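Local coordinates for protein prepilin (Salmonella typhi, PDB 3FHV) that forms the subunit of the type IVb pilus of typhoid bacteria and probably takes part in adhesion to host cells through the chloride channel CFTR, at residues T92-P97 with T147-F152. Sequence-based numbering, arbitrary orientation.
Sequences TTNKVP and TNTLVF
T93 and L150 exchange both backbone hydrogen bonds of an antiparallel pair, T93 N to L150 O at 2.8 Å and L150 N to T93 O at 2.9 Å, where strands 92-94 and 148-152 run 4.7 Å apart. Beyond N94 the register slips by one residue at a G1 beta bulge, K95 and V96 both facing N148. K95 adopts positive phi (54°), and pairing resumes as V96 N donates to N148 O (2.8 Å). V96 O in turn accepts twice from N148, from the backbone N and, also at 3.1 Å, from ND2. The two donors reach this oxygen from opposite faces of its carbonyl plane. CG of N148 stands anti to its own carbonyl carbon, beside the backbone N (chi1 -63°), and OD1 of the amide is taken by the backbone N of T139. A water accepts from K95 N and hydrogen-bonds to T149 OG1.

T92, T149 and V151 share one face of the sheet. The T92 methyl meets that of T149, CG2 to CG2 at 3.7 Å, while T92 OG1 lies against both V151 methyls; N94 OD1 also rests against T149 CG2 (3.5 Å), while its ND2 bonds to Q72 O of strand 72-78. The other face is buried. There T93 CG2 packs alongside L150 CB (3.6 Å), and the edge of this patch is completed by F152, whose CE2 comes obliquely to T93 CG2. T93 OG1 bonds to Y14 OH of helix 8-25.

This buried face lies on helix 98-111, where L150 touches C101 and I104 and F152 touches M108. C101 is disulfide-linked to C138. Strands 72-78 and 116-119 flank the pair, placing it centrally in the antiparallel sheet of the pilin globular domain, and P97 takes the N-cap position of helix 98-111.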
loop_
_atom_site.group_PDB
_atom_site.type_symbol
_atom_site.label_atom_id
_atom_site.label_comp_id
_atom_site.label_asym_id
_atom_site.label_seq_id
_atom_site.Cartn_x
_atom_site.Cartn_y
_atom_site.Cartn_z
ATOM N N THR A 92 -6.256 2.009 16.264
ATOM C CA THR A 92 -5.750 2.672 17.455
ATOM C C THR A 92 -4.232 2.599 17.452
ATOM O O THR A 92 -3.664 1.546 17.168
ATOM C CB THR A 92 -6.262 1.975 18.744
ATOM O OG1 THR A 92 -7.691 2.033 18.781
ATOM C CG2 THR A 92 -5.702 2.659 19.996
ATOM N N THR A 93 -3.576 3.713 17.763
ATOM C CA THR A 93 -2.117 3.726 17.832
ATOM C C THR A 93 -1.738 4.357 19.173
ATOM O O THR A 93 -2.205 5.446 19.511
ATOM C CB THR A 93 -1.502 4.487 16.634
ATOM O OG1 THR A 93 -0.072 4.469 16.743
ATOM C CG2 THR A 93 -2.021 5.926 16.568
ATOM N N ASN A 94 -0.895 3.651 19.925
ATOM C CA ASN A 94 -0.486 4.055 21.273
ATOM C C ASN A 94 0.891 4.683 21.479
ATOM O O ASN A 94 1.809 4.501 20.679
ATOM C CB ASN A 94 -0.585 2.839 22.196
ATOM C CG ASN A 94 -1.975 2.264 22.252
ATOM O OD1 ASN A 94 -2.856 2.817 22.900
ATOM N ND2 ASN A 94 -2.185 1.147 21.559
ATOM N N LYS A 95 1.011 5.400 22.595
ATOM C CA LYS A 95 2.246 6.049 23.005
ATOM C C LYS A 95 2.842 6.955 21.938
ATOM O O LYS A 95 4.058 7.000 21.744
ATOM C CB LYS A 95 3.267 4.983 23.430
ATOM C CG LYS A 95 2.756 4.074 24.555
ATOM C CD LYS A 95 3.860 3.189 25.096
ATOM C CE LYS A 95 3.492 2.598 26.448
ATOM N NZ LYS A 95 4.638 1.835 27.033
ATOM N N VAL A 96 1.979 7.686 21.250
ATOM C CA VAL A 96 2.425 8.602 20.212
ATOM C C VAL A 96 2.959 9.868 20.868
ATOM O O VAL A 96 2.294 10.450 21.726
ATOM C CB VAL A 96 1.265 8.983 19.282
ATOM C CG1 VAL A 96 1.762 9.911 18.181
ATOM C CG2 VAL A 96 0.623 7.726 18.719
ATOM N N PRO A 97 4.175 10.304 20.478
ATOM C CA PRO A 97 4.813 11.512 21.027
ATOM C C PRO A 97 3.983 12.741 20.686
ATOM O O PRO A 97 3.219 12.718 19.727
ATOM C CB PRO A 97 6.180 11.522 20.346
ATOM C CG PRO A 97 6.456 10.073 20.140
ATOM C CD PRO A 97 5.128 9.540 19.655
ATOM N N THR A 147 2.796 9.909 25.187
ATOM C CA THR A 147 1.681 9.626 26.073
ATOM C C THR A 147 0.317 9.707 25.391
ATOM O O THR A 147 -0.703 9.673 26.061
ATOM C CB THR A 147 1.668 10.599 27.281
ATOM O OG1 THR A 147 1.580 11.956 26.816
ATOM C CG2 THR A 147 2.938 10.431 28.114
ATOM N N ASN A 148 0.296 9.785 24.063
ATOM C CA ASN A 148 -0.969 9.906 23.347
ATOM C C ASN A 148 -1.489 8.646 22.675
ATOM O O ASN A 148 -0.721 7.855 22.120
ATOM C CB ASN A 148 -0.856 11.015 22.295
ATOM C CG ASN A 148 -0.601 12.373 22.911
ATOM O OD1 ASN A 148 -1.468 12.931 23.576
ATOM N ND2 ASN A 148 0.600 12.914 22.694
ATOM N N THR A 149 -2.808 8.467 22.752
ATOM C CA THR A 149 -3.490 7.352 22.107
ATOM C C THR A 149 -4.385 7.986 21.039
ATOM O O THR A 149 -5.226 8.821 21.353
ATOM C CB THR A 149 -4.399 6.574 23.087
ATOM O OG1 THR A 149 -3.608 6.038 24.150
ATOM C CG2 THR A 149 -5.111 5.423 22.367
ATOM N N LEU A 150 -4.194 7.596 19.784
ATOM C CA LEU A 150 -5.000 8.123 18.691
ATOM C C LEU A 150 -5.874 6.995 18.171
ATOM O O LEU A 150 -5.434 5.846 18.088
ATOM C CB LEU A 150 -4.105 8.649 17.555
ATOM C CG LEU A 150 -3.225 9.885 17.820
ATOM C CD1 LEU A 150 -2.379 10.208 16.579
ATOM C CD2 LEU A 150 -4.111 11.065 18.164
ATOM N N VAL A 151 -7.124 7.311 17.858
ATOM C CA VAL A 151 -8.025 6.307 17.308
ATOM C C VAL A 151 -8.673 6.865 16.051
ATOM O O VAL A 151 -9.179 7.983 16.053
ATOM C CB VAL A 151 -9.143 5.908 18.305
ATOM C CG1 VAL A 151 -9.967 4.769 17.717
ATOM C CG2 VAL A 151 -8.540 5.480 19.634
ATOM N N PHE A 152 -8.638 6.084 14.976
ATOM C CA PHE A 152 -9.230 6.496 13.714
ATOM C C PHE A 152 -10.408 5.567 13.417
ATOM O O PHE A 152 -10.243 4.350 13.312
ATOM C CB PHE A 152 -8.174 6.423 12.605
ATOM C CG PHE A 152 -6.865 7.063 12.983
ATOM C CD1 PHE A 152 -6.815 8.397 13.385
ATOM C CD2 PHE A 152 -5.683 6.332 12.949
ATOM C CE1 PHE A 152 -5.602 8.993 13.754
ATOM C CE2 PHE A 152 -4.472 6.909 13.311
ATOM C CZ PHE A 152 -4.425 8.246 13.716
HETATM O O HOH W 1 -0.808 5.781 24.920
#